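Local coordinates for monosaccharide ABC transporter substrate-binding protein, CUT2 family (Acidothermus cellulolyticus, PDB 4RU1), which binds myo-inositol in the cleft between its two lobes and probably acts as the substrate-binding component of a carbohydrate ABC transporter, at residues 34-39 and 106-111; 123-128 and 247-252; 132-137 and 163-168; 227-232 and 243-248. One frame throughout, in Å; residues are numbered along the deposited sequence.

Interaction 1: residues 34-39 and 106-111. With INS (1,2,3,4,5,6-hexahydroxy-cyclohexane), chain M.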
# COMPACT_ATOMS: atom_id res chain seq x y z
N THR A 34 2.29 4.98 9.28
CA THR A 34 3.56 5.47 8.88
C THR A 34 3.97 5.09 7.44
O THR A 34 4.88 5.64 6.86
CB THR A 34 4.67 5.07 9.85
OG1 THR A 34 4.74 3.67 9.93
CG2 THR A 34 4.43 5.72 11.21
N PHE A 35 3.26 4.12 6.86
CA PHE A 35 3.51 3.77 5.46
C PHE A 35 3.45 4.98 4.59
O PHE A 35 4.26 5.15 3.71
CB PHE A 35 2.46 2.79 4.96
CG PHE A 35 2.49 2.57 3.47
CD1 PHE A 35 3.36 1.70 2.92
CD2 PHE A 35 1.53 3.17 2.67
CE1 PHE A 35 3.32 1.45 1.53
CE2 PHE A 35 1.49 2.96 1.32
CZ PHE A 35 2.42 2.12 0.76
N TRP A 36 2.56 5.89 4.90
CA TRP A 36 2.18 7.03 4.04
C TRP A 36 3.31 8.09 4.17
O TRP A 36 3.45 8.98 3.31
CB TRP A 36 0.79 7.57 4.39
CG TRP A 36 -0.22 6.60 3.97
CD1 TRP A 36 -0.77 5.56 4.74
CD2 TRP A 36 -0.65 6.38 2.64
NE1 TRP A 36 -1.58 4.75 3.93
CE2 TRP A 36 -1.49 5.23 2.64
CE3 TRP A 36 -0.43 7.04 1.41
CZ2 TRP A 36 -2.10 4.78 1.46
CZ3 TRP A 36 -1.04 6.57 0.28
CH2 TRP A 36 -1.82 5.45 0.30
N ASP A 37 4.09 8.07 5.26
CA ASP A 37 5.28 8.96 5.34
C ASP A 37 6.29 8.61 4.23
O ASP A 37 6.92 9.53 3.69
CB ASP A 37 5.92 8.91 6.74
CG ASP A 37 4.92 9.32 7.89
OD1 ASP A 37 4.05 10.18 7.67
OD2 ASP A 37 5.04 8.74 9.00
N ILE A 38 6.40 7.34 3.84
CA ILE A 38 7.34 7.02 2.78
C ILE A 38 6.78 7.49 1.44
O ILE A 38 7.51 8.01 0.60
CB ILE A 38 7.62 5.50 2.72
CG1 ILE A 38 7.94 4.90 4.11
CG2 ILE A 38 8.75 5.26 1.75
CD1 ILE A 38 7.67 3.38 4.21
N ILE A 39 5.49 7.28 1.18
CA ILE A 39 4.78 7.84 -0.01
C ILE A 39 5.05 9.33 -0.09
O ILE A 39 5.45 9.85 -1.17
CB ILE A 39 3.26 7.62 0.13
CG1 ILE A 39 2.92 6.13 0.12
CG2 ILE A 39 2.45 8.51 -0.84
CD1 ILE A 39 2.89 5.54 -1.29
N ALA A 106 -3.74 7.90 -10.73
CA ALA A 106 -4.13 7.06 -9.58
C ALA A 106 -2.92 6.30 -9.09
O ALA A 106 -1.96 6.10 -9.84
CB ALA A 106 -5.30 6.17 -9.88
N PHE A 107 -2.88 5.97 -7.82
CA PHE A 107 -1.75 5.27 -7.31
C PHE A 107 -2.16 4.50 -6.05
O PHE A 107 -3.21 4.76 -5.44
CB PHE A 107 -0.53 6.20 -7.06
CG PHE A 107 -0.68 7.10 -5.88
CD1 PHE A 107 -1.47 8.24 -5.92
CD2 PHE A 107 0.06 6.85 -4.74
CE1 PHE A 107 -1.62 9.07 -4.81
CE2 PHE A 107 -0.11 7.66 -3.62
CZ PHE A 107 -0.89 8.77 -3.67
N ASN A 108 -1.37 3.48 -5.73
CA ASN A 108 -1.40 2.70 -4.50
C ASN A 108 -2.63 1.75 -4.39
O ASN A 108 -2.43 0.56 -4.10
CB ASN A 108 -1.35 3.53 -3.26
CG ASN A 108 -1.32 2.67 -2.03
OD1 ASN A 108 -2.36 2.51 -1.38
ND2 ASN A 108 -0.21 2.09 -1.71
N ALA A 109 -3.85 2.25 -4.59
CA ALA A 109 -5.04 1.44 -4.54
C ALA A 109 -5.90 1.72 -5.72
O ALA A 109 -6.10 2.87 -6.05
CB ALA A 109 -5.80 1.68 -3.29
N GLY A 110 -6.53 0.67 -6.25
CA GLY A 110 -7.49 0.74 -7.36
C GLY A 110 -6.95 0.34 -8.72
O GLY A 110 -7.38 0.88 -9.71
N ILE A 111 -6.01 -0.59 -8.79
CA ILE A 111 -5.35 -0.92 -10.03
C ILE A 111 -6.39 -1.45 -11.09
O ILE A 111 -6.20 -1.23 -12.25
CB ILE A 111 -4.21 -1.95 -9.82
CG1 ILE A 111 -3.38 -2.10 -11.11
CG2 ILE A 111 -4.77 -3.34 -9.40
CD1 ILE A 111 -2.12 -2.90 -10.91
C1 INS M . -0.09 -0.70 2.41
C2 INS M . -0.50 -0.67 3.87
C3 INS M . -1.24 0.63 4.16
C4 INS M . -2.36 0.91 3.19
C5 INS M . -1.89 0.94 1.77
C6 INS M . -1.15 -0.32 1.38
O1 INS M . 0.56 -1.92 2.04
O2 INS M . -1.45 -1.74 4.03
O3 INS M . -1.77 0.49 5.49
O4 INS M . -3.02 2.16 3.51
O5 INS M . -2.97 1.07 0.83
O6 INS M . -0.59 -0.20 0.04
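Trp36 and Asn108 meet tip to tip: CH2 of the indole lies 3.4 Å from OD1 of the amide, with the two planes 68° apart. Asn108 also passes the edge of the Phe35 ring, where ND2 comes within 3.6 Å of CE2. No hydrogen bond links 34-39 to 106-111; the polar groups of both turn instead to the bound inositol. Adjacent hydroxyls are read by one amide, since O5 donates to Asn108 OD1 at 2.7 Å while Asn108 ND2 donates to O6 at 2.9 Å. CG of Asn108 stands anti to the backbone N (chi1 -177°), on the side facing 34-39. Glu256 OE1 takes a second bond from ND2 and so fixes the rotation of the amide. Trp36 NE1 donates to O4 at 3.0 Å, in the plane of the indole. Apolar contact comes from Phe35, whose ring has inositol C1 over its centre, 3.9 Å above the plane. Beneath the pocket, CE2 of Phe107 touches Ile39 CG2 at 3.9 Å and Trp36 CZ3 at 4.2 Å. An aromatic face for the C-H side of the ring and polar atoms at its hydroxyl rim suit a cyclic polyol, a pairing often met in sugar-binding proteins.

Interaction 2: residues 123-128 and 247-252. With INS (1,2,3,4,5,6-hexahydroxy-cyclohexane), chain M.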
# COMPACT_ATOMS: atom_id res chain seq x y z
N PHE A 123 0.15 3.97 -10.75
CA PHE A 123 1.45 3.48 -10.15
C PHE A 123 1.19 2.67 -8.89
O PHE A 123 0.59 3.19 -7.92
CB PHE A 123 2.38 4.68 -9.82
CG PHE A 123 2.73 5.49 -11.05
CD1 PHE A 123 1.87 6.46 -11.46
CD2 PHE A 123 3.80 5.13 -11.87
CE1 PHE A 123 2.13 7.16 -12.65
CE2 PHE A 123 4.06 5.82 -13.05
CZ PHE A 123 3.20 6.83 -13.41
N GLY A 124 1.61 1.41 -8.92
CA GLY A 124 1.60 0.55 -7.76
C GLY A 124 1.86 -0.84 -8.10
O GLY A 124 2.27 -1.17 -9.23
N GLN A 125 1.51 -1.74 -7.19
CA GLN A 125 1.70 -3.16 -7.48
C GLN A 125 0.37 -3.85 -7.63
O GLN A 125 -0.67 -3.42 -7.06
CB GLN A 125 2.64 -3.79 -6.45
CG GLN A 125 2.10 -4.72 -5.42
CD GLN A 125 3.01 -4.95 -4.24
OE1 GLN A 125 4.23 -4.89 -4.39
NE2 GLN A 125 2.44 -5.22 -3.10
N ASP A 126 0.38 -4.92 -8.42
CA ASP A 126 -0.80 -5.64 -8.69
C ASP A 126 -0.97 -6.55 -7.49
O ASP A 126 -0.15 -7.45 -7.26
CB ASP A 126 -0.63 -6.47 -10.00
CG ASP A 126 -1.91 -7.27 -10.35
OD1 ASP A 126 -2.60 -7.79 -9.45
OD2 ASP A 126 -2.20 -7.47 -11.54
N GLU A 127 -1.97 -6.24 -6.70
CA GLU A 127 -2.09 -6.83 -5.40
C GLU A 127 -2.59 -8.30 -5.44
O GLU A 127 -2.24 -9.11 -4.58
CB GLU A 127 -2.96 -5.98 -4.48
CG GLU A 127 -2.44 -4.57 -4.18
CD GLU A 127 -1.10 -4.51 -3.44
OE1 GLU A 127 -0.49 -5.55 -3.16
OE2 GLU A 127 -0.67 -3.36 -3.18
N THR A 128 -3.51 -8.62 -6.35
CA THR A 128 -3.86 -10.01 -6.65
C THR A 128 -2.61 -10.83 -7.01
O THR A 128 -2.39 -11.89 -6.45
CB THR A 128 -4.93 -10.11 -7.73
OG1 THR A 128 -6.10 -9.38 -7.26
CG2 THR A 128 -5.31 -11.52 -7.92
N TRP A 247 9.92 -12.87 5.32
CA TRP A 247 10.15 -12.07 4.15
C TRP A 247 9.22 -10.88 4.23
O TRP A 247 8.30 -10.88 5.04
CB TRP A 247 9.94 -12.86 2.86
CG TRP A 247 8.77 -13.79 2.86
CD1 TRP A 247 8.83 -15.15 3.00
CD2 TRP A 247 7.37 -13.48 2.62
NE1 TRP A 247 7.59 -15.70 2.88
CE2 TRP A 247 6.65 -14.70 2.69
CE3 TRP A 247 6.65 -12.28 2.46
CZ2 TRP A 247 5.24 -14.76 2.54
CZ3 TRP A 247 5.21 -12.37 2.32
CH2 TRP A 247 4.56 -13.61 2.34
N ALA A 248 9.49 -9.88 3.39
CA ALA A 248 8.63 -8.66 3.25
C ALA A 248 8.50 -8.44 1.78
O ALA A 248 9.47 -8.57 1.03
CB ALA A 248 9.24 -7.46 3.91
N ILE A 249 7.32 -8.08 1.34
CA ILE A 249 7.04 -7.75 -0.04
C ILE A 249 7.12 -6.24 -0.21
O ILE A 249 6.33 -5.49 0.40
CB ILE A 249 5.66 -8.24 -0.50
CG1 ILE A 249 5.58 -9.79 -0.36
CG2 ILE A 249 5.36 -7.77 -1.87
CD1 ILE A 249 4.19 -10.37 -0.54
N ASP A 250 8.03 -5.77 -1.05
CA ASP A 250 8.22 -4.36 -1.29
C ASP A 250 7.39 -3.92 -2.51
O ASP A 250 7.48 -4.55 -3.57
CB ASP A 250 9.70 -4.15 -1.57
CG ASP A 250 10.14 -2.72 -1.62
OD1 ASP A 250 9.38 -1.72 -1.34
OD2 ASP A 250 11.33 -2.58 -1.98
N GLN A 251 6.59 -2.88 -2.27
CA GLN A 251 5.82 -2.19 -3.31
C GLN A 251 6.38 -0.84 -3.70
O GLN A 251 5.80 -0.13 -4.54
CB GLN A 251 4.33 -2.01 -2.94
CG GLN A 251 4.10 -1.05 -1.79
CD GLN A 251 2.62 -0.79 -1.49
OE1 GLN A 251 2.12 -1.04 -0.36
NE2 GLN A 251 1.94 -0.23 -2.46
N GLN A 252 7.48 -0.44 -3.04
CA GLN A 252 8.18 0.84 -3.29
C GLN A 252 7.24 2.02 -3.21
O GLN A 252 7.03 2.77 -4.19
CB GLN A 252 8.97 0.82 -4.58
CG GLN A 252 10.04 -0.25 -4.62
CD GLN A 252 10.80 -0.16 -5.91
OE1 GLN A 252 10.26 -0.60 -6.98
NE2 GLN A 252 11.92 0.52 -5.88
C1 INS M . -0.09 -0.70 2.41
C2 INS M . -0.50 -0.67 3.87
C3 INS M . -1.24 0.63 4.16
C4 INS M . -2.36 0.91 3.19
C5 INS M . -1.89 0.94 1.77
C6 INS M . -1.15 -0.32 1.38
O1 INS M . 0.56 -1.92 2.04
O2 INS M . -1.45 -1.74 4.03
O3 INS M . -1.77 0.49 5.49
O4 INS M . -3.02 2.16 3.51
O5 INS M . -2.97 1.07 0.83
O6 INS M . -0.59 -0.20 0.04
O HOH W 1 3.88 -4.40 -0.45
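Gln125 lays its amide against the base of Gln251, OE1 standing 3.2 Å from CB. The two side chains cross at about a right angle, yet their amide planes are only 17° apart. Gln125 has an unusual first torsion, chi1 108°, away from any staggered position, and is extended beyond CG. Its amide is held from the NE2 side: NE2 donates to Glu127 OE1 at 2.9 Å, nearly straight at 171°, reaching the syn side of the carboxylate. A water accepts from Gln125 NE2 at 3.1 Å and donates to Ile249 O at 2.8 Å, bridging the segments where no direct hydrogen bond forms. Glu127 also makes a salt bridge to Arg161 through OE1, so one oxygen serves two donors. Gln251 has CG between the backbone N and the carbonyl carbon and then runs extended to the inositol, whose O6 donates to OE1 at 2.9 Å. Glu256 OE2 accepts from Gln251 NE2 and sets which way round the amide lies. One residue before Gln251, Asp250 OD1 accepts from Gln252 N at 2.9 Å, an Asx turn. Strand 121-124 here leads to helix 127-140 of the other lobe, while strand 248-250 leads back to helix 253-270: two neighbouring crossovers of the hinge typical of type I periplasmic binding proteins.

Interaction 3: residues 132-137 and 163-168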
# COMPACT_ATOMS: atom_id res chain seq x y z
N GLN A 132 -1.14 -13.89 -4.89
CA GLN A 132 -0.93 -15.19 -5.55
C GLN A 132 0.50 -15.63 -5.39
O GLN A 132 0.74 -16.79 -5.12
CB GLN A 132 -1.29 -15.11 -7.05
CG GLN A 132 -2.77 -14.91 -7.30
CD GLN A 132 -3.11 -14.40 -8.70
OE1 GLN A 132 -2.28 -13.77 -9.34
NE2 GLN A 132 -4.29 -14.72 -9.21
N ALA A 133 1.45 -14.71 -5.55
CA ALA A 133 2.85 -15.07 -5.33
C ALA A 133 3.16 -15.45 -3.87
O ALA A 133 3.96 -16.30 -3.62
CB ALA A 133 3.73 -13.90 -5.75
N ALA A 134 2.54 -14.72 -2.93
CA ALA A 134 2.78 -15.00 -1.51
C ALA A 134 2.19 -16.39 -1.15
O ALA A 134 2.75 -17.13 -0.36
CB ALA A 134 2.11 -13.90 -0.63
N GLY A 135 1.05 -16.76 -1.70
CA GLY A 135 0.43 -18.06 -1.39
C GLY A 135 1.30 -19.21 -1.87
O GLY A 135 1.58 -20.10 -1.12
N ALA A 136 1.86 -19.06 -3.08
CA ALA A 136 2.71 -20.08 -3.66
C ALA A 136 4.02 -20.16 -2.90
O ALA A 136 4.51 -21.25 -2.62
CB ALA A 136 2.98 -19.74 -5.14
N ARG A 137 4.59 -19.02 -2.54
CA ARG A 137 5.79 -19.01 -1.78
C ARG A 137 5.55 -19.66 -0.41
O ARG A 137 6.35 -20.48 0.05
CB ARG A 137 6.35 -17.61 -1.60
CG ARG A 137 7.75 -17.64 -1.01
CD ARG A 137 8.30 -16.24 -0.87
NE ARG A 137 9.55 -16.19 -0.14
CZ ARG A 137 10.69 -15.64 -0.58
NH1 ARG A 137 10.74 -15.12 -1.81
NH2 ARG A 137 11.76 -15.61 0.21
N ASN A 163 -7.33 -12.32 -1.23
CA ASN A 163 -7.94 -13.25 -2.23
C ASN A 163 -6.80 -13.96 -3.03
O ASN A 163 -6.93 -15.13 -3.38
CB ASN A 163 -8.89 -12.51 -3.11
CG ASN A 163 -9.41 -13.33 -4.23
OD1 ASN A 163 -9.02 -13.13 -5.35
ND2 ASN A 163 -10.26 -14.31 -3.92
N GLY A 164 -5.74 -13.22 -3.35
CA GLY A 164 -4.69 -13.84 -4.13
C GLY A 164 -4.04 -14.95 -3.37
O GLY A 164 -3.78 -16.03 -3.97
N VAL A 165 -3.75 -14.76 -2.07
CA VAL A 165 -3.14 -15.81 -1.24
C VAL A 165 -4.07 -17.05 -1.25
O VAL A 165 -3.58 -18.18 -1.35
CB VAL A 165 -2.98 -15.32 0.21
CG1 VAL A 165 -2.63 -16.47 1.12
CG2 VAL A 165 -1.91 -14.30 0.28
N GLN A 166 -5.38 -16.83 -1.12
CA GLN A 166 -6.29 -17.97 -1.01
C GLN A 166 -6.26 -18.82 -2.25
O GLN A 166 -6.41 -20.01 -2.14
CB GLN A 166 -7.73 -17.48 -0.75
CG GLN A 166 -8.78 -18.56 -0.50
CD GLN A 166 -10.16 -17.99 -0.26
OE1 GLN A 166 -10.48 -16.87 -0.68
NE2 GLN A 166 -11.01 -18.76 0.42
N GLN A 167 -6.10 -18.20 -3.44
CA GLN A 167 -6.07 -18.87 -4.72
C GLN A 167 -4.96 -19.88 -4.87
O GLN A 167 -5.17 -20.95 -5.50
CB GLN A 167 -5.90 -17.83 -5.82
CG GLN A 167 -7.19 -17.08 -6.08
CD GLN A 167 -7.03 -16.10 -7.22
OE1 GLN A 167 -6.38 -16.40 -8.24
NE2 GLN A 167 -7.60 -14.90 -7.06
N THR A 168 -3.78 -19.51 -4.40
CA THR A 168 -2.58 -20.34 -4.60
C THR A 168 -2.07 -21.10 -3.37
O THR A 168 -1.25 -22.04 -3.55
CB THR A 168 -1.44 -19.50 -5.11
OG1 THR A 168 -1.26 -18.43 -4.19
CG2 THR A 168 -1.76 -18.92 -6.48
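Gln132 lies across the helix of Gly164, Gln167 and Thr168. Its CB touches Thr168 CG2 at 3.9 Å. CG, anti to the carbonyl carbon (chi1 -68°), rests 3.7 Å from Gly164 O, and CD nears the amide of Gln167. At the tip NE2 donates to Gln167 OE1 at 2.9 Å; the acceptor lies in the amide plane of Gln132, but the donor stands above the carbonyl plane of Gln167, the two amides being 82° apart. Gln167 NE2 in turn donates to Asn163 OD1. An alanine in place of Gln132 would probably leave Gln167 OE1 without this donor, its amide freer to turn, and open a gap beside Gly164. Helices 127-140 and 156-168 are neighbours against the C-terminal lobe's sheet in this Rossmann-like fold; the axes of 132-137 and 163-168 approach to 6.6 Å with a crossing angle of -40°. Glycines allow this closeness: a CB on Gly135 would strike Thr168 OG1, and one on Gly164 would strike Gln132 N. The backbone of Gln132 is gripped too. Thr168 OG1 donates to its O at 2.7 Å, in the carbonyl plane and on a lone pair, while Ala136 N supplies the helical bond to the same oxygen. On the sheet side, Ala134 CB packs on Val165 CG2 at 4.1 Å.

Interaction 4: residues 227-232 and 243-248. With INS (1,2,3,4,5,6-hexahydroxy-cyclohexane), chain M.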
# COMPACT_ATOMS: atom_id res chain seq x y z
N ILE A 227 5.90 -15.27 10.87
CA ILE A 227 5.27 -14.00 10.42
C ILE A 227 5.99 -13.62 9.12
O ILE A 227 7.21 -13.73 9.01
CB ILE A 227 5.44 -12.86 11.45
CG1 ILE A 227 4.96 -13.26 12.87
CG2 ILE A 227 4.70 -11.62 11.01
CD1 ILE A 227 5.99 -13.78 13.80
N ALA A 228 5.21 -13.10 8.18
CA ALA A 228 5.66 -12.49 6.91
C ALA A 228 4.82 -11.27 6.67
O ALA A 228 3.71 -11.16 7.23
CB ALA A 228 5.55 -13.45 5.79
N THR A 229 5.32 -10.29 5.91
CA THR A 229 4.56 -9.04 5.77
C THR A 229 4.67 -8.46 4.38
O THR A 229 5.63 -8.71 3.60
CB THR A 229 5.06 -7.99 6.77
OG1 THR A 229 4.09 -6.94 6.89
CG2 THR A 229 6.43 -7.45 6.45
N PHE A 230 3.69 -7.62 4.10
CA PHE A 230 3.84 -6.63 3.06
C PHE A 230 4.53 -5.41 3.67
O PHE A 230 4.16 -4.99 4.82
CB PHE A 230 2.46 -6.26 2.49
CG PHE A 230 1.85 -7.31 1.64
CD1 PHE A 230 1.32 -8.48 2.16
CD2 PHE A 230 1.77 -7.12 0.29
CE1 PHE A 230 0.78 -9.42 1.33
CE2 PHE A 230 1.26 -8.06 -0.54
CZ PHE A 230 0.72 -9.21 -0.05
N ASP A 231 5.47 -4.80 2.93
CA ASP A 231 6.09 -3.48 3.21
C ASP A 231 7.22 -3.52 4.19
O ASP A 231 7.39 -4.43 5.01
CB ASP A 231 5.04 -2.45 3.75
CG ASP A 231 3.85 -2.25 2.84
OD1 ASP A 231 3.98 -2.37 1.60
OD2 ASP A 231 2.76 -1.93 3.36
N PHE A 232 7.97 -2.42 4.17
CA PHE A 232 9.01 -2.17 5.13
C PHE A 232 8.61 -1.06 6.08
O PHE A 232 7.87 -0.18 5.69
CB PHE A 232 10.30 -1.71 4.39
CG PHE A 232 11.05 -2.82 3.73
CD1 PHE A 232 10.66 -3.34 2.52
CD2 PHE A 232 12.09 -3.42 4.40
CE1 PHE A 232 11.37 -4.39 1.93
CE2 PHE A 232 12.78 -4.51 3.84
CZ PHE A 232 12.42 -4.97 2.61
N GLY A 243 15.41 -13.47 11.72
CA GLY A 243 14.42 -14.52 11.61
C GLY A 243 13.01 -14.20 12.20
O GLY A 243 12.17 -15.10 12.18
N GLN A 244 12.78 -12.99 12.68
CA GLN A 244 11.49 -12.59 13.20
C GLN A 244 10.46 -12.48 12.08
O GLN A 244 9.28 -12.59 12.35
CB GLN A 244 11.56 -11.31 14.00
CG GLN A 244 12.13 -11.51 15.43
CD GLN A 244 12.17 -10.23 16.22
OE1 GLN A 244 12.84 -9.27 15.85
NE2 GLN A 244 11.44 -10.19 17.32
N LEU A 245 10.91 -12.19 10.86
CA LEU A 245 10.04 -12.13 9.68
C LEU A 245 10.60 -13.01 8.58
O LEU A 245 11.87 -12.99 8.37
CB LEU A 245 9.93 -10.72 9.14
CG LEU A 245 9.11 -9.69 9.92
CD1 LEU A 245 9.32 -8.28 9.36
CD2 LEU A 245 7.65 -10.07 9.94
N GLN A 246 9.81 -13.86 7.96
CA GLN A 246 10.27 -14.70 6.86
C GLN A 246 10.68 -13.90 5.64
O GLN A 246 11.67 -14.23 5.00
CB GLN A 246 9.21 -15.75 6.49
CG GLN A 246 8.69 -16.60 7.65
CD GLN A 246 9.82 -17.30 8.33
OE1 GLN A 246 10.27 -16.94 9.48
NE2 GLN A 246 10.33 -18.26 7.62
N TRP A 247 9.92 -12.87 5.32
CA TRP A 247 10.15 -12.07 4.15
C TRP A 247 9.22 -10.88 4.23
O TRP A 247 8.30 -10.88 5.04
CB TRP A 247 9.94 -12.86 2.86
CG TRP A 247 8.77 -13.79 2.86
CD1 TRP A 247 8.83 -15.15 3.00
CD2 TRP A 247 7.37 -13.48 2.62
NE1 TRP A 247 7.59 -15.70 2.88
CE2 TRP A 247 6.65 -14.70 2.69
CE3 TRP A 247 6.65 -12.28 2.46
CZ2 TRP A 247 5.24 -14.76 2.54
CZ3 TRP A 247 5.21 -12.37 2.32
CH2 TRP A 247 4.56 -13.61 2.34
N ALA A 248 9.49 -9.88 3.39
CA ALA A 248 8.63 -8.66 3.25
C ALA A 248 8.50 -8.44 1.78
O ALA A 248 9.47 -8.57 1.03
CB ALA A 248 9.24 -7.46 3.91
C1 INS M . -0.09 -0.70 2.41
C2 INS M . -0.50 -0.67 3.87
C3 INS M . -1.24 0.63 4.16
C4 INS M . -2.36 0.91 3.19
C5 INS M . -1.89 0.94 1.77
C6 INS M . -1.15 -0.32 1.38
O1 INS M . 0.56 -1.92 2.04
O2 INS M . -1.45 -1.74 4.03
O3 INS M . -1.77 0.49 5.49
O4 INS M . -3.02 2.16 3.51
O5 INS M . -2.97 1.07 0.83
O6 INS M . -0.59 -0.20 0.04
O HOH W 2 8.73 -15.40 11.55
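Ala228 plants its methyl over the middle of the Trp247 six-membered ring, CB lying 3.3 Å from the centroid and 4° off the normal, a close CH-pi contact. CG of Trp247 takes the crowded position between the backbone N and the carbonyl carbon (chi1 41°). Ile227 CG2 presses on Leu245 CD2 at 3.5 Å, tighter than usual. Ala248 CB sits between Thr229 CG2, at 3.8 Å, and one face of the Phe232 ring, offset toward its rim. Around this core the backbones pair: Gln246 N donates to Ile227 O at 2.8 Å and Thr229 N to Trp247 O at 3.2 Å, with Thr229 and Ala248 in a parallel bridge. At the outer end a water accepts from Ile227 N at 2.9 Å; at the inner end Asp231 OD2 accepts from inositol O1 at 2.6 Å. An alanine in place of Trp247 would probably open a gap over Ala228 and leave Glu141 OE1 without its NE1 donor and Arg137 without its cation-pi partner. Strand 226-230, helix 236-241 and parallel strand 248-250 form a beta-alpha-beta crossover, the contact lying at the entry to its second strand. Strand 226-230 lies between 202-205 and 248-250, Trp247 facing helix 127-140, while Leu245 and Ala248 touch helix 236-241 and Ile227 helix 208-220.

How the interactions relate
Interactions 1, 2 and 4 converge on the inositol, each supplying hydrogen-bonding groups. Strands 104-107 and 121-124 are neighbours in one lobe's sheet, where Asn108 N and Phe123 O, 3.0 Å apart, probably join interaction 1 to interaction 2. In the other lobe interactions 2 and 4 share Trp247 and Ala248, and Ile249 pairs with the 226-230 strand, its O 2.8 Å from Asp231 N. Phe35 CD1, 3.7 Å from Asp231 OD2, brings interactions 1 and 4 together across the cleft. Interaction 3 stands back, the Ala134 side chain about 12 Å from the ligand; Trp247 CH2, 3.9 Å from Ala134 CB, ties it to interactions 2 and 4.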